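Local coordinates for protein Non-atp dependent l-selective hydantoinase (Arthrobacter aurescens, PDB 1GKR) that hydrolyses the cyclic amide ring of hydantoins, preferring aryl derivatives, with two bound zinc ions and an enantioselectivity that depends on the substrate, at residues A[203-206]-A[207-210]; A[292-295]-A[296-300]; A[399-402]-A[403-406]. All blocks are in the same frame, centred on the assembly; numbering follows the deposited sequence.

Interaction 1 (A[203-206]-A[207-210]); sequences KDMA and AYEA
Met205 lays its terminal methyl beside the ring of Tyr208, with CE 4.3 Å from CD2. This is a loose apolar contact between side chains three residues apart on the short helix 205-211. Of the methionine side chain, the CE methyl makes the touch. Tyr208 itself holds CG anti to its own backbone nitrogen (chi1 169°), which carries the ring away from residues 203-206. Its hydroxyl is hydrogen-bonded to the carbonyl O of Val284, and Lys283 makes a cation-pi contact with the ring. Tyr208 therefore ties the helix to the loop before helix 291-303. Its side chain lies about 9 Å from a bound zinc ion, so it belongs to the surroundings of the metal centre but not to its ligands.

Asp204 CB sits against the start of the helix, 3.1 Å from Ala207 N and 3.6 Å from Ala207 CB. The backbone bonds run from each residue to the fourth one on, as in an alpha-helix. Tyr208 N reaches Asp204 O only weakly, at 3.4 Å. Glu209 N to Met205 O is 3.0 Å and nearly straight, at 172°. Ala210 N follows with Ala206 O at 3.1 Å. The bonding is thus weak at the start and firmer one residue later. Glu209 sends its carboxylate away from this turn to a salt bridge with Arg289.

Ala207 and Ala210 share one side of the helix and rest on Ile197 of helix 187-199. In chain order helix 205-211 comes between helix 187-199, which follows strand 179-182, and helix 214-231, which leads on to strand 234-237.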
ATOM      1  N   LYS A 203     -24.236 -19.933  23.683  1.00 34.94           N
ATOM      2  CA  LYS A 203     -23.672 -21.249  23.978  1.00 36.63           C
ATOM      3  C   LYS A 203     -23.471 -22.027  22.682  1.00 35.10           C
ATOM      4  O   LYS A 203     -23.143 -23.209  22.706  1.00 32.22           O
ATOM      5  CB  LYS A 203     -24.602 -22.039  24.901  1.00 43.16           C
ATOM      6  CG  LYS A 203     -24.696 -21.516  26.326  1.00 47.61           C
ATOM      7  CD  LYS A 203     -25.613 -22.401  27.163  1.00 52.64           C
ATOM      8  CE  LYS A 203     -25.580 -22.009  28.640  1.00 57.18           C
ATOM      9  NZ  LYS A 203     -26.480 -22.869  29.479  1.00 60.89           N
ATOM     10  N   ASP A 204     -23.687 -21.324  21.567  1.00 36.57           N
ATOM     11  CA  ASP A 204     -23.566 -21.805  20.180  1.00 36.03           C
ATOM     12  C   ASP A 204     -22.154 -22.150  19.752  1.00 35.75           C
ATOM     13  O   ASP A 204     -21.190 -21.958  20.481  1.00 39.44           O
ATOM     14  CB  ASP A 204     -23.951 -20.698  19.202  1.00 38.97           C
ATOM     15  CG  ASP A 204     -25.399 -20.611  18.952  1.00 41.57           C
ATOM     16  OD1 ASP A 204     -26.004 -21.651  18.619  1.00 43.84           O
ATOM     17  OD2 ASP A 204     -25.921 -19.483  19.065  1.00 46.87           O
ATOM     18  N   MET A 205     -22.055 -22.626  18.516  1.00 33.22           N
ATOM     19  CA  MET A 205     -20.770 -22.868  17.900  1.00 29.70           C
ATOM     20  C   MET A 205     -20.575 -21.464  17.316  1.00 30.08           C
ATOM     21  O   MET A 205     -19.461 -20.932  17.248  1.00 31.50           O
ATOM     22  CB  MET A 205     -20.871 -23.894  16.775  1.00 26.70           C
ATOM     23  CG  MET A 205     -20.351 -25.252  17.163  1.00 25.55           C
ATOM     24  SD  MET A 205     -18.684 -25.173  17.860  1.00 22.94           S
ATOM     25  CE  MET A 205     -17.709 -25.026  16.369  1.00 24.52           C
ATOM     26  N   ALA A 206     -21.692 -20.858  16.923  1.00 27.39           N
ATOM     27  CA  ALA A 206     -21.690 -19.513  16.376  1.00 26.47           C
ATOM     28  C   ALA A 206     -21.170 -18.567  17.446  1.00 26.96           C
ATOM     29  O   ALA A 206     -20.362 -17.677  17.168  1.00 29.60           O
ATOM     30  CB  ALA A 206     -23.080 -19.117  15.978  1.00 24.95           C
ATOM     31  N   ALA A 207     -21.639 -18.760  18.671  1.00 24.36           N
ATOM     32  CA  ALA A 207     -21.199 -17.928  19.778  1.00 24.04           C
ATOM     33  C   ALA A 207     -19.683 -18.077  19.980  1.00 24.46           C
ATOM     34  O   ALA A 207     -18.976 -17.107  20.297  1.00 23.04           O
ATOM     35  CB  ALA A 207     -21.936 -18.329  21.041  1.00 23.52           C
ATOM     36  N   TYR A 208     -19.192 -19.300  19.804  1.00 20.71           N
ATOM     37  CA  TYR A 208     -17.780 -19.568  19.962  1.00 19.19           C
ATOM     38  C   TYR A 208     -16.977 -18.766  18.937  1.00 20.14           C
ATOM     39  O   TYR A 208     -16.108 -17.974  19.301  1.00 20.00           O
ATOM     40  CB  TYR A 208     -17.508 -21.061  19.787  1.00 18.88           C
ATOM     41  CG  TYR A 208     -16.043 -21.380  19.664  1.00 19.97           C
ATOM     42  CD1 TYR A 208     -15.153 -21.053  20.684  1.00 18.74           C
ATOM     43  CD2 TYR A 208     -15.532 -21.955  18.507  1.00 20.80           C
ATOM     44  CE1 TYR A 208     -13.791 -21.286  20.553  1.00 19.32           C
ATOM     45  CE2 TYR A 208     -14.162 -22.190  18.365  1.00 22.58           C
ATOM     46  CZ  TYR A 208     -13.301 -21.852  19.392  1.00 21.25           C
ATOM     47  OH  TYR A 208     -11.952 -22.084  19.260  1.00 23.27           O
ATOM     48  N   GLU A 209     -17.276 -18.974  17.660  1.00 18.25           N
ATOM     49  CA  GLU A 209     -16.584 -18.285  16.574  1.00 18.16           C
ATOM     50  C   GLU A 209     -16.520 -16.780  16.839  1.00 19.91           C
ATOM     51  O   GLU A 209     -15.481 -16.143  16.641  1.00 18.52           O
ATOM     52  CB  GLU A 209     -17.312 -18.558  15.250  1.00 16.87           C
ATOM     53  CG  GLU A 209     -16.548 -18.223  13.961  1.00 17.95           C
ATOM     54  CD  GLU A 209     -16.603 -16.746  13.557  1.00 19.61           C
ATOM     55  OE1 GLU A 209     -17.623 -16.071  13.834  1.00 21.11           O
ATOM     56  OE2 GLU A 209     -15.628 -16.267  12.936  1.00 18.97           O
ATOM     57  N   ALA A 210     -17.632 -16.215  17.300  1.00 21.07           N
ATOM     58  CA  ALA A 210     -17.686 -14.783  17.563  1.00 20.40           C
ATOM     59  C   ALA A 210     -16.795 -14.347  18.707  1.00 19.50           C
ATOM     60  O   ALA A 210     -16.392 -13.189  18.755  1.00 20.59           O
ATOM     61  CB  ALA A 210     -19.101 -14.359  17.840  1.00 17.24           C
TER

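Interaction 2 (A[292-295]-A[296-300]); sequences EMNI and RLWEQ
Met293 O takes the N-H of Leu297 at 3.0 Å, a regular bond of the alpha-helix 291-303. This helix precedes the short strand 308-309 in the TIM-barrel type fold of the amidohydrolases. The same carbonyl lies beside Arg296 CB, at 3.4 Å. The Arg296 chain bends twice beyond it and ends in a salt bridge with Asp244. Met293 and Leu297 both touch Pro243, so this side of the turn packs against helix 243-254.

Asn294 comes next. Its O accepts from Trp298 N at 3.1 Å. Its CG is anti to the backbone N (chi1 -175°), which lays the side chain beside the indole, pointing the same way, with CG 4.0 Å from CD1. The amide plane is turned 64° from the ring plane. Trp298 NE1 bonds to Leu268 O, and Arg354 makes a cation-pi contact with the ring. With Trp298 replaced by an alanine, Leu268 O would probably lose its indole donor and Arg354 its aromatic partner.

Ile295 closes the segment on the exposed side. Its O receives the N-H of Glu299 at 3.2 Å. Glu299 extends alongside it, and OE2 comes to 3.7 Å from the methyl CG2 of Ile295.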
ATOM      1  N   GLU A 292     -17.946 -17.895   2.716  1.00 24.50           N
ATOM      2  CA  GLU A 292     -17.419 -16.880   1.822  1.00 28.48           C
ATOM      3  C   GLU A 292     -15.912 -16.824   1.914  1.00 26.50           C
ATOM      4  O   GLU A 292     -15.235 -16.763   0.890  1.00 27.37           O
ATOM      5  CB  GLU A 292     -17.969 -15.520   2.179  1.00 34.93           C
ATOM      6  CG  GLU A 292     -19.461 -15.477   2.213  1.00 51.69           C
ATOM      7  CD  GLU A 292     -19.953 -14.127   2.685  1.00 64.72           C
ATOM      8  OE1 GLU A 292     -19.601 -13.106   2.034  1.00 68.90           O
ATOM      9  OE2 GLU A 292     -20.682 -14.087   3.710  1.00 70.91           O
ATOM     10  N   MET A 293     -15.382 -16.839   3.137  1.00 23.71           N
ATOM     11  CA  MET A 293     -13.937 -16.783   3.311  1.00 22.17           C
ATOM     12  C   MET A 293     -13.308 -18.056   2.798  1.00 22.05           C
ATOM     13  O   MET A 293     -12.186 -18.045   2.271  1.00 22.00           O
ATOM     14  CB  MET A 293     -13.577 -16.566   4.772  1.00 19.88           C
ATOM     15  CG  MET A 293     -14.089 -15.254   5.282  1.00 22.74           C
ATOM     16  SD  MET A 293     -13.612 -14.849   6.946  1.00 25.68           S
ATOM     17  CE  MET A 293     -12.315 -13.579   6.623  1.00 29.21           C
ATOM     18  N   ASN A 294     -14.042 -19.155   2.940  1.00 19.68           N
ATOM     19  CA  ASN A 294     -13.560 -20.442   2.477  1.00 19.01           C
ATOM     20  C   ASN A 294     -13.204 -20.400   0.977  1.00 20.28           C
ATOM     21  O   ASN A 294     -12.177 -20.930   0.559  1.00 21.65           O
ATOM     22  CB  ASN A 294     -14.606 -21.519   2.736  1.00 14.92           C
ATOM     23  CG  ASN A 294     -14.107 -22.890   2.381  1.00 17.23           C
ATOM     24  OD1 ASN A 294     -13.500 -23.568   3.203  1.00 21.54           O
ATOM     25  ND2 ASN A 294     -14.331 -23.304   1.137  1.00 18.85           N
ATOM     26  N   ILE A 295     -14.048 -19.775   0.163  1.00 19.62           N
ATOM     27  CA  ILE A 295     -13.767 -19.675  -1.267  1.00 19.76           C
ATOM     28  C   ILE A 295     -12.415 -19.002  -1.497  1.00 18.89           C
ATOM     29  O   ILE A 295     -11.576 -19.520  -2.228  1.00 20.18           O
ATOM     30  CB  ILE A 295     -14.853 -18.857  -1.988  1.00 21.45           C
ATOM     31  CG1 ILE A 295     -16.169 -19.628  -1.974  1.00 22.42           C
ATOM     32  CG2 ILE A 295     -14.447 -18.581  -3.410  1.00 18.28           C
ATOM     33  CD1 ILE A 295     -17.353 -18.743  -2.186  1.00 24.33           C
ATOM     34  N   ARG A 296     -12.216 -17.847  -0.868  1.00 18.35           N
ATOM     35  CA  ARG A 296     -10.970 -17.099  -0.983  1.00 17.52           C
ATOM     36  C   ARG A 296      -9.779 -17.978  -0.636  1.00 16.49           C
ATOM     37  O   ARG A 296      -8.794 -18.033  -1.368  1.00 16.16           O
ATOM     38  CB  ARG A 296     -10.988 -15.909  -0.035  1.00 23.05           C
ATOM     39  CG  ARG A 296     -11.815 -14.737  -0.489  1.00 25.09           C
ATOM     40  CD  ARG A 296     -10.917 -13.698  -1.143  1.00 34.27           C
ATOM     41  NE  ARG A 296     -10.058 -12.982  -0.195  1.00 36.84           N
ATOM     42  CZ  ARG A 296     -10.500 -12.361   0.902  1.00 37.72           C
ATOM     43  NH1 ARG A 296     -11.798 -12.372   1.207  1.00 36.54           N
ATOM     44  NH2 ARG A 296      -9.649 -11.707   1.683  1.00 37.24           N
ATOM     45  N   LEU A 297      -9.876 -18.653   0.499  1.00 15.71           N
ATOM     46  CA  LEU A 297      -8.820 -19.532   0.973  1.00 15.77           C
ATOM     47  C   LEU A 297      -8.376 -20.503  -0.110  1.00 16.28           C
ATOM     48  O   LEU A 297      -7.172 -20.670  -0.351  1.00 16.84           O
ATOM     49  CB  LEU A 297      -9.316 -20.313   2.184  1.00 17.44           C
ATOM     50  CG  LEU A 297      -8.603 -20.150   3.524  1.00 18.06           C
ATOM     51  CD1 LEU A 297      -8.248 -18.707   3.793  1.00 16.16           C
ATOM     52  CD2 LEU A 297      -9.525 -20.689   4.608  1.00 19.47           C
ATOM     53  N   TRP A 298      -9.345 -21.139  -0.766  1.00 15.01           N
ATOM     54  CA  TRP A 298      -9.030 -22.100  -1.819  1.00 15.61           C
ATOM     55  C   TRP A 298      -8.304 -21.475  -3.003  1.00 17.89           C
ATOM     56  O   TRP A 298      -7.474 -22.130  -3.640  1.00 18.93           O
ATOM     57  CB  TRP A 298     -10.285 -22.803  -2.304  1.00 12.23           C
ATOM     58  CG  TRP A 298     -10.657 -23.998  -1.485  1.00 14.61           C
ATOM     59  CD1 TRP A 298     -11.670 -24.090  -0.559  1.00 13.34           C
ATOM     60  CD2 TRP A 298     -10.072 -25.301  -1.565  1.00 15.31           C
ATOM     61  NE1 TRP A 298     -11.755 -25.371  -0.072  1.00 12.58           N
ATOM     62  CE2 TRP A 298     -10.789 -26.137  -0.669  1.00 15.43           C
ATOM     63  CE3 TRP A 298      -9.015 -25.846  -2.309  1.00 15.02           C
ATOM     64  CZ2 TRP A 298     -10.482 -27.492  -0.497  1.00 16.75           C
ATOM     65  CZ3 TRP A 298      -8.705 -27.194  -2.141  1.00 16.77           C
ATOM     66  CH2 TRP A 298      -9.440 -28.004  -1.240  1.00 18.99           C
ATOM     67  N   GLU A 299      -8.618 -20.220  -3.307  1.00 19.05           N
ATOM     68  CA  GLU A 299      -7.944 -19.533  -4.402  1.00 21.94           C
ATOM     69  C   GLU A 299      -6.506 -19.254  -3.986  1.00 20.58           C
ATOM     70  O   GLU A 299      -5.558 -19.503  -4.725  1.00 20.83           O
ATOM     71  CB  GLU A 299      -8.631 -18.213  -4.707  1.00 26.52           C
ATOM     72  CG  GLU A 299      -9.913 -18.331  -5.489  1.00 38.50           C
ATOM     73  CD  GLU A 299     -10.590 -16.981  -5.669  1.00 44.61           C
ATOM     74  OE1 GLU A 299      -9.874 -15.998  -5.982  1.00 46.56           O
ATOM     75  OE2 GLU A 299     -11.832 -16.908  -5.502  1.00 46.37           O
ATOM     76  N   GLN A 300      -6.351 -18.738  -2.779  1.00 20.65           N
ATOM     77  CA  GLN A 300      -5.033 -18.423  -2.271  1.00 21.04           C
ATOM     78  C   GLN A 300      -4.143 -19.657  -2.254  1.00 21.20           C
ATOM     79  O   GLN A 300      -2.942 -19.568  -2.514  1.00 21.62           O
ATOM     80  CB  GLN A 300      -5.159 -17.836  -0.869  1.00 20.04           C
ATOM     81  CG  GLN A 300      -6.071 -16.632  -0.817  1.00 17.64           C
ATOM     82  CD  GLN A 300      -6.109 -16.011   0.549  1.00 20.66           C
ATOM     83  OE1 GLN A 300      -6.358 -16.695   1.545  1.00 22.44           O
ATOM     84  NE2 GLN A 300      -5.874 -14.708   0.613  1.00 18.26           N
TER

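Interaction 3 (A[399-402]-A[403-406]); sequences KVDA and SQFR
The Phe405 ring has the backbone of Ala402 over one face. Ala402 CA stands 3.7 Å from the ring centroid and only 13° off the ring normal. This is a CH-pi contact above the middle of the ring. Val400 comes in obliquely from further back in the chain, with its methyl CG2 4.1 Å from Phe405 CE1. Phe405 keeps CG anti to its own carbonyl carbon (chi1 -81°), and this folds the ring back over the turn. Glu339, Thr340 and Ser412 also touch the buried ring.

The second flat group is the carboxylate of Asp401. Ser403 OG donates to OD1 at 2.7 Å, coming from above the carboxylate plane. Ser403 N adds a weak bond to the same oxygen at 3.4 Å. One oxygen thus receives both the hydroxyl and the backbone N-H of Ser403. Gln404 crosses the carboxylate obliquely, with its amide plane turned 45° from it. Gln404 NE2 then gives a weak bond to Ser403 OG, so the serine hydroxyl joins the aspartate to the glutamine.

Two backbone bonds hold the chain in its curl. Gln404 N reaches Asp401 O at 2.7 Å. Phe405 N reaches Ala402 O at 3.1 Å. Outside the turn, Ala402 N is bonded to Asp415 OD1, and the Val400 backbone pairs with Gly416 and Met417 just before strand 418-428. The loop is therefore fastened to the chain that returns into that strand.

The two bonds from each residue to the third one on make a pair of overlapping beta turns, one short turn of 3-10 helix. The weak bond from Ser403 N to the Asp401 carboxylate adds an Asx turn at its start.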
ATOM      1  N   LYS A 399     -15.808 -43.790   2.013  1.00 34.78           N
ATOM      2  CA  LYS A 399     -16.122 -42.759   3.008  1.00 35.09           C
ATOM      3  C   LYS A 399     -15.092 -42.798   4.128  1.00 32.72           C
ATOM      4  O   LYS A 399     -14.457 -43.824   4.357  1.00 31.86           O
ATOM      5  CB  LYS A 399     -17.497 -43.007   3.648  1.00 37.03           C
ATOM      6  CG  LYS A 399     -18.668 -43.152   2.702  1.00 41.86           C
ATOM      7  CD  LYS A 399     -19.000 -41.846   2.000  1.00 48.89           C
ATOM      8  CE  LYS A 399     -20.296 -41.968   1.208  1.00 51.18           C
ATOM      9  NZ  LYS A 399     -21.426 -42.370   2.104  1.00 54.26           N
ATOM     10  N   VAL A 400     -14.919 -41.686   4.828  1.00 30.70           N
ATOM     11  CA  VAL A 400     -14.000 -41.696   5.953  1.00 30.56           C
ATOM     12  C   VAL A 400     -14.840 -42.272   7.103  1.00 31.16           C
ATOM     13  O   VAL A 400     -15.969 -41.827   7.342  1.00 31.33           O
ATOM     14  CB  VAL A 400     -13.467 -40.262   6.289  1.00 27.74           C
ATOM     15  CG1 VAL A 400     -14.525 -39.249   6.036  1.00 28.92           C
ATOM     16  CG2 VAL A 400     -13.033 -40.180   7.745  1.00 25.18           C
ATOM     17  N   ASP A 401     -14.304 -43.293   7.772  1.00 30.51           N
ATOM     18  CA  ASP A 401     -14.989 -43.941   8.890  1.00 30.51           C
ATOM     19  C   ASP A 401     -14.142 -43.795  10.161  1.00 29.67           C
ATOM     20  O   ASP A 401     -13.277 -44.627  10.444  1.00 29.32           O
ATOM     21  CB  ASP A 401     -15.200 -45.418   8.568  1.00 33.47           C
ATOM     22  CG  ASP A 401     -15.970 -46.149   9.649  1.00 37.61           C
ATOM     23  OD1 ASP A 401     -16.412 -45.495  10.628  1.00 39.09           O
ATOM     24  OD2 ASP A 401     -16.134 -47.383   9.509  1.00 40.08           O
ATOM     25  N   ALA A 402     -14.413 -42.746  10.931  1.00 26.87           N
ATOM     26  CA  ALA A 402     -13.643 -42.456  12.134  1.00 27.60           C
ATOM     27  C   ALA A 402     -13.401 -43.629  13.080  1.00 28.78           C
ATOM     28  O   ALA A 402     -12.372 -43.681  13.747  1.00 28.54           O
ATOM     29  CB  ALA A 402     -14.290 -41.304  12.891  1.00 26.46           C
ATOM     30  N   SER A 403     -14.340 -44.567  13.139  1.00 31.18           N
ATOM     31  CA  SER A 403     -14.216 -45.720  14.029  1.00 30.98           C
ATOM     32  C   SER A 403     -13.128 -46.674  13.581  1.00 31.89           C
ATOM     33  O   SER A 403     -12.714 -47.540  14.349  1.00 33.03           O
ATOM     34  CB  SER A 403     -15.529 -46.480  14.091  1.00 30.74           C
ATOM     35  OG  SER A 403     -15.849 -46.991  12.812  1.00 32.75           O
ATOM     36  N   GLN A 404     -12.680 -46.523  12.336  1.00 31.97           N
ATOM     37  CA  GLN A 404     -11.627 -47.368  11.785  1.00 32.77           C
ATOM     38  C   GLN A 404     -10.248 -46.752  12.004  1.00 30.72           C
ATOM     39  O   GLN A 404      -9.232 -47.364  11.676  1.00 30.65           O
ATOM     40  CB  GLN A 404     -11.849 -47.591  10.289  1.00 39.13           C
ATOM     41  CG  GLN A 404     -13.104 -48.375   9.959  1.00 51.78           C
ATOM     42  CD  GLN A 404     -13.222 -49.639  10.796  1.00 60.67           C
ATOM     43  OE1 GLN A 404     -12.341 -50.505  10.764  1.00 66.19           O
ATOM     44  NE2 GLN A 404     -14.310 -49.750  11.563  1.00 64.27           N
ATOM     45  N   PHE A 405     -10.219 -45.536  12.544  1.00 26.94           N
ATOM     46  CA  PHE A 405      -8.969 -44.839  12.811  1.00 25.31           C
ATOM     47  C   PHE A 405      -8.026 -45.691  13.630  1.00 25.53           C
ATOM     48  O   PHE A 405      -8.443 -46.390  14.550  1.00 27.55           O
ATOM     49  CB  PHE A 405      -9.228 -43.537  13.565  1.00 23.65           C
ATOM     50  CG  PHE A 405      -9.664 -42.397  12.688  1.00 22.82           C
ATOM     51  CD1 PHE A 405      -9.985 -42.605  11.348  1.00 19.63           C
ATOM     52  CD2 PHE A 405      -9.771 -41.107  13.212  1.00 20.49           C
ATOM     53  CE1 PHE A 405     -10.408 -41.549  10.547  1.00 18.99           C
ATOM     54  CE2 PHE A 405     -10.196 -40.045  12.417  1.00 20.96           C
ATOM     55  CZ  PHE A 405     -10.515 -40.265  11.081  1.00 19.92           C
ATOM     56  N   ARG A 406      -6.747 -45.615  13.306  1.00 25.06           N
ATOM     57  CA  ARG A 406      -5.740 -46.383  14.015  1.00 27.08           C
ATOM     58  C   ARG A 406      -5.259 -45.654  15.273  1.00 25.12           C
ATOM     59  O   ARG A 406      -4.603 -46.241  16.127  1.00 25.43           O
ATOM     60  CB  ARG A 406      -4.568 -46.632  13.078  1.00 32.10           C
ATOM     61  CG  ARG A 406      -5.016 -47.092  11.700  1.00 42.54           C
ATOM     62  CD  ARG A 406      -5.556 -48.486  11.780  1.00 49.58           C
ATOM     63  NE  ARG A 406      -4.506 -49.405  12.214  1.00 60.11           N
ATOM     64  CZ  ARG A 406      -4.697 -50.448  13.021  1.00 64.45           C
ATOM     65  NH1 ARG A 406      -5.909 -50.719  13.499  1.00 66.21           N
ATOM     66  NH2 ARG A 406      -3.672 -51.230  13.344  1.00 66.15           N
TER

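How the interactions relate
Interactions 1, 2 and 3 follow one another along the chain, all within the amidohydrolase part of the protein. Each is local, and none touches another. Interactions 1 and 2 are the nearest pair: their closest atoms are about 6 Å apart and their centres 21 Å. They lie on separate helices, 205-211 and 291-303. Both come near zinc-binding histidines: the Tyr208 side chain is about 8 Å from that of His183, and the Leu297 side chain about 10 Å from that of His239. Interaction 3 has its centre 28 Å from each of the others. It shapes a loop between strands 398-399 and 418-428, away from the metal site.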